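Biotin binding protein A (Gallus gallus, PDB 2C1S) probably binds biotin, as avidin does, and here holds biotin-D-sulfoxide in a beta-barrel pocket. Local coordinates at residues A[47-52]-A[71-76]. Residues are numbered along the deposited sequence; the frame is centred on the assembly and turned at random.
Sequences VSPLKG and QWQFAD. With BSO (biotin-D-sulfoxide), chain C.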
loop_
_atom_site.group_PDB
_atom_site.type_symbol
_atom_site.label_atom_id
_atom_site.label_comp_id
_atom_site.label_asym_id
_atom_site.label_seq_id
_atom_site.Cartn_x
_atom_site.Cartn_y
_atom_site.Cartn_z
ATOM N N VAL A 47 -22.164 -11.732 6.849
ATOM C CA VAL A 47 -22.067 -10.392 7.453
ATOM C C VAL A 47 -21.011 -10.378 8.560
ATOM O O VAL A 47 -20.905 -11.300 9.391
ATOM C CB VAL A 47 -23.444 -9.827 7.973
ATOM C CG1 VAL A 47 -24.023 -10.702 9.112
ATOM C CG2 VAL A 47 -23.318 -8.341 8.398
ATOM N N SER A 48 -20.210 -9.329 8.562
ATOM C CA SER A 48 -19.140 -9.277 9.526
ATOM C C SER A 48 -19.132 -7.965 10.261
ATOM O O SER A 48 -19.478 -6.927 9.690
ATOM C CB SER A 48 -17.786 -9.522 8.850
ATOM O OG SER A 48 -17.816 -10.740 8.151
ATOM N N PRO A 49 -18.736 -8.000 11.540
ATOM C CA PRO A 49 -18.663 -6.794 12.335
ATOM C C PRO A 49 -17.455 -5.915 12.037
ATOM O O PRO A 49 -16.342 -6.411 11.730
ATOM C CB PRO A 49 -18.552 -7.329 13.771
ATOM C CG PRO A 49 -17.872 -8.633 13.620
ATOM C CD PRO A 49 -18.389 -9.211 12.328
ATOM N N LEU A 50 -17.675 -4.626 12.203
ATOM C CA LEU A 50 -16.601 -3.663 12.153
ATOM C C LEU A 50 -16.561 -2.795 13.413
ATOM O O LEU A 50 -17.576 -2.616 14.129
ATOM C CB LEU A 50 -16.705 -2.860 10.849
ATOM C CG LEU A 50 -17.879 -1.877 10.742
ATOM C CD1 LEU A 50 -17.508 -0.551 11.373
ATOM C CD2 LEU A 50 -18.284 -1.683 9.264
ATOM N N LYS A 51 -15.379 -2.264 13.693
ATOM C CA LYS A 51 -15.132 -1.418 14.805
ATOM C C LYS A 51 -14.188 -0.367 14.318
ATOM O O LYS A 51 -13.157 -0.696 13.701
ATOM C CB LYS A 51 -14.458 -2.216 15.939
ATOM C CG LYS A 51 -15.405 -2.972 16.775
ATOM C CD LYS A 51 -16.218 -2.039 17.703
ATOM C CE LYS A 51 -17.259 -2.823 18.517
ATOM N NZ LYS A 51 -18.113 -3.781 17.740
ATOM N N GLY A 52 -14.521 0.891 14.592
ATOM C CA GLY A 52 -13.676 2.007 14.191
ATOM C C GLY A 52 -13.747 3.255 15.028
ATOM O O GLY A 52 -14.341 3.287 16.116
ATOM N N GLN A 71 -13.757 -7.714 11.030
ATOM C CA GLN A 71 -13.455 -9.072 11.479
ATOM C C GLN A 71 -14.322 -10.075 10.715
ATOM O O GLN A 71 -15.436 -10.415 11.145
ATOM C CB GLN A 71 -13.694 -9.133 12.994
ATOM C CG GLN A 71 -13.286 -10.413 13.738
ATOM C CD GLN A 71 -14.040 -10.496 15.063
ATOM O OE1 GLN A 71 -15.247 -10.716 15.049
ATOM N NE2 GLN A 71 -13.340 -10.276 16.208
ATOM N N TRP A 72 -13.822 -10.525 9.566
ATOM C CA TRP A 72 -14.579 -11.377 8.648
ATOM C C TRP A 72 -15.003 -12.633 9.358
ATOM O O TRP A 72 -14.190 -13.274 10.016
ATOM C CB TRP A 72 -13.747 -11.738 7.415
ATOM C CG TRP A 72 -13.270 -10.506 6.698
ATOM C CD1 TRP A 72 -11.989 -10.049 6.644
ATOM C CD2 TRP A 72 -14.077 -9.541 5.972
ATOM N NE1 TRP A 72 -11.933 -8.876 5.911
ATOM C CE2 TRP A 72 -13.195 -8.537 5.495
ATOM C CE3 TRP A 72 -15.446 -9.435 5.671
ATOM C CZ2 TRP A 72 -13.637 -7.447 4.726
ATOM C CZ3 TRP A 72 -15.885 -8.361 4.894
ATOM C CH2 TRP A 72 -14.985 -7.375 4.431
ATOM N N GLN A 73 -16.278 -12.985 9.213
ATOM C CA GLN A 73 -16.842 -14.137 9.935
ATOM C C GLN A 73 -16.669 -15.443 9.174
ATOM O O GLN A 73 -16.945 -16.521 9.702
ATOM C CB GLN A 73 -18.313 -13.891 10.276
ATOM C CG GLN A 73 -18.498 -12.721 11.212
ATOM C CD GLN A 73 -17.876 -12.949 12.586
ATOM O OE1 GLN A 73 -18.396 -13.724 13.383
ATOM N NE2 GLN A 73 -16.765 -12.260 12.872
ATOM N N PHE A 74 -16.177 -15.353 7.946
ATOM C CA PHE A 74 -16.112 -16.494 7.069
ATOM C C PHE A 74 -14.675 -16.682 6.562
ATOM O O PHE A 74 -14.443 -17.483 5.663
ATOM C CB PHE A 74 -17.032 -16.263 5.885
ATOM C CG PHE A 74 -16.710 -15.008 5.121
ATOM C CD1 PHE A 74 -15.892 -15.057 3.990
ATOM C CD2 PHE A 74 -17.191 -13.774 5.559
ATOM C CE1 PHE A 74 -15.565 -13.892 3.308
ATOM C CE2 PHE A 74 -16.879 -12.624 4.875
ATOM C CZ PHE A 74 -16.059 -12.684 3.754
ATOM N N ALA A 75 -13.743 -15.913 7.121
ATOM C CA ALA A 75 -12.331 -15.974 6.721
ATOM C C ALA A 75 -11.396 -15.661 7.884
ATOM O O ALA A 75 -11.803 -15.022 8.858
ATOM C CB ALA A 75 -12.066 -15.030 5.536
ATOM N N ASP A 76 -10.149 -16.123 7.779
ATOM C CA ASP A 76 -9.145 -15.897 8.824
ATOM C C ASP A 76 -8.413 -14.571 8.692
ATOM O O ASP A 76 -7.584 -14.220 9.516
ATOM C CB ASP A 76 -8.172 -17.072 8.862
ATOM C CG ASP A 76 -8.893 -18.382 9.093
ATOM O OD1 ASP A 76 -9.903 -18.335 9.822
ATOM O OD2 ASP A 76 -8.495 -19.434 8.537
HETATM C C11 BSO C . -11.296 -12.352 2.409
HETATM O O11 BSO C . -11.661 -12.717 1.267
HETATM O O12 BSO C . -10.210 -12.669 2.927
HETATM C C10 BSO C . -12.235 -11.478 3.269
HETATM C C9 BSO C . -13.173 -10.519 2.500
HETATM C C8 BSO C . -12.356 -9.350 1.965
HETATM C C7 BSO C . -13.222 -8.501 1.012
HETATM C C2 BSO C . -12.370 -7.339 0.452
HETATM S S1 BSO C . -11.919 -6.085 1.662
HETATM C C6 BSO C . -11.374 -4.912 0.388
HETATM C C5 BSO C . -12.379 -5.087 -0.769
HETATM N N1 BSO C . -13.504 -4.163 -0.564
HETATM C C3 BSO C . -14.637 -4.846 -0.358
HETATM O O3 BSO C . -15.716 -4.268 -0.195
HETATM N N2 BSO C . -14.485 -6.176 -0.403
HETATM C C4 BSO C . -13.053 -6.500 -0.682
HETATM O O10 BSO C . -10.689 -6.629 2.337
#
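Ser48 and Gln73 meet where two neighbouring antiparallel strands of the avidin beta-barrel part company: strand 48-54 begins here, while 71-76 leaves strand 66-71 to form the loop beside the ligand. The last rung between them is the backbone bond from Gln71 N to Pro49 O, 3.0 Å long. Pro49 can accept through O but, lacking an N-H, cannot donate to Gln71 O; Gln73 NE2 serves that oxygen instead. Past this rung a side chain takes over: Ser48 OG accepts a hydrogen bond from Gln73 N at 2.9 Å (N-H...O 150°) and is also hydrogen-bonded to Leu46 O, so one small hydroxyl ties the turning loop to the strand's start. The same OG lies at the edge of the Phe74 ring, near its plane.

Gln73 can be followed outward. Its CB touches Val47 O and Ser48 OG, each at 3.8 Å; CG, anti to its own carbonyl carbon (chi1 -63°), comes 3.3 Å from Val47 O. The bend at chi2 sets CD beside Pro49 CD, and NE2 lies 3.5 Å from the same Pro49 CD. NE2 donates nearly straight to Gln71 O at 2.9 Å, from above that carbonyl's plane, bridging the turn from Gln71 to Gln73.

The CB of Trp72 points away from strand 48-54, yet ring atom CE3 comes 3.7 Å from Ser48 OG, while one broad, flat face suits the aliphatic ligand chain. Its NE1 is held by Thr79 OG1. An alanine here would probably leave the biotin-D-sulfoxide tail without its flat wall and Thr79 OG1 without the indole N-H. Ligand atom C9 rides over the centre of the indole, 3.5 Å above its plane.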